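Local coordinates for ribose-phosphate pyrophosphokinase (PDB 5MP7), which makes phosphoribosyl pyrophosphate, probably by transferring the pyrophosphoryl group of ATP to the 1-hydroxyl of ribose 5-phosphate in a magnesium-dependent reaction, at the interface of chains A and B. Residues are numbered along the deposited sequence; one frame, centred on the assembly and turned at random. Chains: chain A/B, Ribose-phosphate pyrophosphokinase.

The interface of chains A and B. Residues chain A 37-41, 51, 53; chain B 244, 247-248.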
loop_
_atom_site.group_PDB
_atom_site.type_symbol
_atom_site.label_atom_id
_atom_site.label_comp_id
_atom_site.label_asym_id
_atom_site.label_seq_id
_atom_site.Cartn_x
_atom_site.Cartn_y
_atom_site.Cartn_z
ATOM N N ALA A 37 -23.915 15.130 -7.661
ATOM C CA ALA A 37 -23.376 14.985 -6.318
ATOM C C ALA A 37 -23.606 13.588 -5.818
ATOM O O ALA A 37 -24.682 13.038 -5.971
ATOM C CB ALA A 37 -24.024 15.991 -5.371
ATOM N N GLN A 38 -22.579 13.013 -5.228
ATOM C CA GLN A 38 -22.704 11.730 -4.623
ATOM C C GLN A 38 -21.654 11.463 -3.585
ATOM O O GLN A 38 -20.588 12.029 -3.608
ATOM C CB GLN A 38 -22.601 10.671 -5.672
ATOM C CG GLN A 38 -21.281 10.614 -6.392
ATOM C CD GLN A 38 -21.210 9.337 -7.197
ATOM O OE1 GLN A 38 -21.116 8.238 -6.662
ATOM N NE2 GLN A 38 -21.323 9.483 -8.486
ATOM N N THR A 39 -22.013 10.634 -2.622
ATOM C CA THR A 39 -21.108 10.225 -1.569
ATOM C C THR A 39 -20.496 8.934 -2.086
ATOM O O THR A 39 -21.237 8.028 -2.393
ATOM C CB THR A 39 -21.890 9.955 -0.268
ATOM O OG1 THR A 39 -22.708 11.082 0.059
ATOM C CG2 THR A 39 -20.940 9.664 0.867
ATOM N N ALA A 40 -19.175 8.862 -2.191
ATOM C CA ALA A 40 -18.481 7.638 -2.617
ATOM C C ALA A 40 -17.269 7.409 -1.738
ATOM O O ALA A 40 -16.335 8.193 -1.760
ATOM C CB ALA A 40 -18.043 7.753 -4.055
ATOM N N ARG A 41 -17.339 6.394 -0.898
ATOM C CA ARG A 41 -16.342 6.197 0.161
ATOM C C ARG A 41 -16.216 4.728 0.510
ATOM O O ARG A 41 -17.057 3.897 0.166
ATOM C CB ARG A 41 -16.625 7.053 1.400
ATOM C CG ARG A 41 -17.984 6.867 1.994
ATOM C CD ARG A 41 -18.222 8.014 2.972
ATOM N NE ARG A 41 -19.354 7.766 3.834
ATOM C CZ ARG A 41 -20.183 8.705 4.301
ATOM N NH1 ARG A 41 -20.029 10.014 4.028
ATOM N NH2 ARG A 41 -21.204 8.331 5.060
ATOM N N ARG A 51 -23.922 6.699 -2.603
ATOM C CA ARG A 51 -25.256 7.286 -2.465
ATOM C C ARG A 51 -25.404 8.563 -3.296
ATOM O O ARG A 51 -24.524 9.404 -3.263
ATOM C CB ARG A 51 -25.510 7.624 -1.014
ATOM C CG ARG A 51 -26.953 8.064 -0.766
ATOM C CD ARG A 51 -27.163 8.356 0.688
ATOM N NE ARG A 51 -26.176 9.345 1.084
ATOM C CZ ARG A 51 -25.567 9.415 2.264
ATOM N NH1 ARG A 51 -25.816 8.521 3.244
ATOM N NH2 ARG A 51 -24.674 10.398 2.458
ATOM N N ASP A 53 -26.866 12.183 -4.101
ATOM C CA ASP A 53 -27.321 13.245 -3.228
ATOM C C ASP A 53 -28.289 14.225 -3.885
ATOM O O ASP A 53 -28.550 15.291 -3.345
ATOM C CB ASP A 53 -26.114 13.919 -2.603
ATOM C CG ASP A 53 -25.381 12.976 -1.615
ATOM O OD1 ASP A 53 -25.994 12.131 -0.953
ATOM O OD2 ASP A 53 -24.156 13.068 -1.512
ATOM N N ASN B 244 -17.821 14.910 3.344
ATOM C CA ASN B 244 -18.587 14.324 2.256
ATOM C C ASN B 244 -19.011 15.391 1.248
ATOM O O ASN B 244 -18.969 15.154 0.042
ATOM C CB ASN B 244 -19.784 13.597 2.870
ATOM C CG ASN B 244 -20.807 13.100 1.876
ATOM O OD1 ASN B 244 -20.640 13.075 0.636
ATOM N ND2 ASN B 244 -21.920 12.676 2.455
ATOM N N ARG B 247 -15.977 16.458 -0.749
ATOM C CA ARG B 247 -15.669 15.347 -1.608
ATOM C C ARG B 247 -16.548 15.405 -2.869
ATOM O O ARG B 247 -16.057 15.332 -3.990
ATOM C CB ARG B 247 -15.799 14.039 -0.825
ATOM C CG ARG B 247 -14.552 13.686 -0.077
ATOM C CD ARG B 247 -14.719 12.260 0.488
ATOM N NE ARG B 247 -13.474 11.478 0.262
ATOM C CZ ARG B 247 -13.391 10.265 -0.282
ATOM N NH1 ARG B 247 -14.477 9.598 -0.623
ATOM N NH2 ARG B 247 -12.193 9.695 -0.479
ATOM N N GLU B 248 -17.834 15.602 -2.663
ATOM C CA GLU B 248 -18.779 15.830 -3.735
ATOM C C GLU B 248 -18.476 17.031 -4.597
ATOM O O GLU B 248 -18.882 17.065 -5.749
ATOM C CB GLU B 248 -20.168 16.042 -3.175
ATOM C CG GLU B 248 -20.876 14.757 -2.886
ATOM C CD GLU B 248 -22.169 14.960 -2.144
ATOM O OE1 GLU B 248 -22.761 16.070 -2.185
ATOM O OE2 GLU B 248 -22.566 13.980 -1.479
#
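Within the homohexamer, the C-terminal end of helix 237-248 of chain B rests on strand 38-42 of chain A, the patch centre about 44 Å from A:Lys202, the predicted active-site lysine, so it probably serves assembly rather than catalysis. Its tight part is the crossing of A:Thr39 and B:Asn244, nearly at right angles. The threonine hydroxyl OG1 lies anti to its own carbonyl carbon (chi1 -53°) and accepts a bent bond from ND2 of B:Asn244 at 3.0 Å (132° at the hydrogen). Its one proton can go to OD2 of A:Asp53, 2.9 Å from OG1 on the syn lone pair, or to OD1 of B:Asn244, also 2.9 Å from OG1 but at a poor 97° to C=O; the aspartate looks the better acceptor. Threonine suits this place because its hydroxyl gives and accepts while its methyl CG2 packs 3.6 Å from CG of B:Asn244; asparagine offers a donor beside an acceptor on one short, flat tip.

The carboxylates of A:Asp53 and B:Glu248 are modelled impossibly close, so their detail carries no weight, though B:Glu248 hides much surface against chain A; the small A:Ala37 may ease its approach.

The arginine flank is looser: A:Arg41 and B:Arg247 form no evident hydrogen bond across. A:Arg51, bent at chi3, may help orient A:Asp53 through a long salt bridge (NE to OD1, 3.5 Å), while its NH2 merely neighbours another donor, ND2 of B:Asn244, at 3.6 Å.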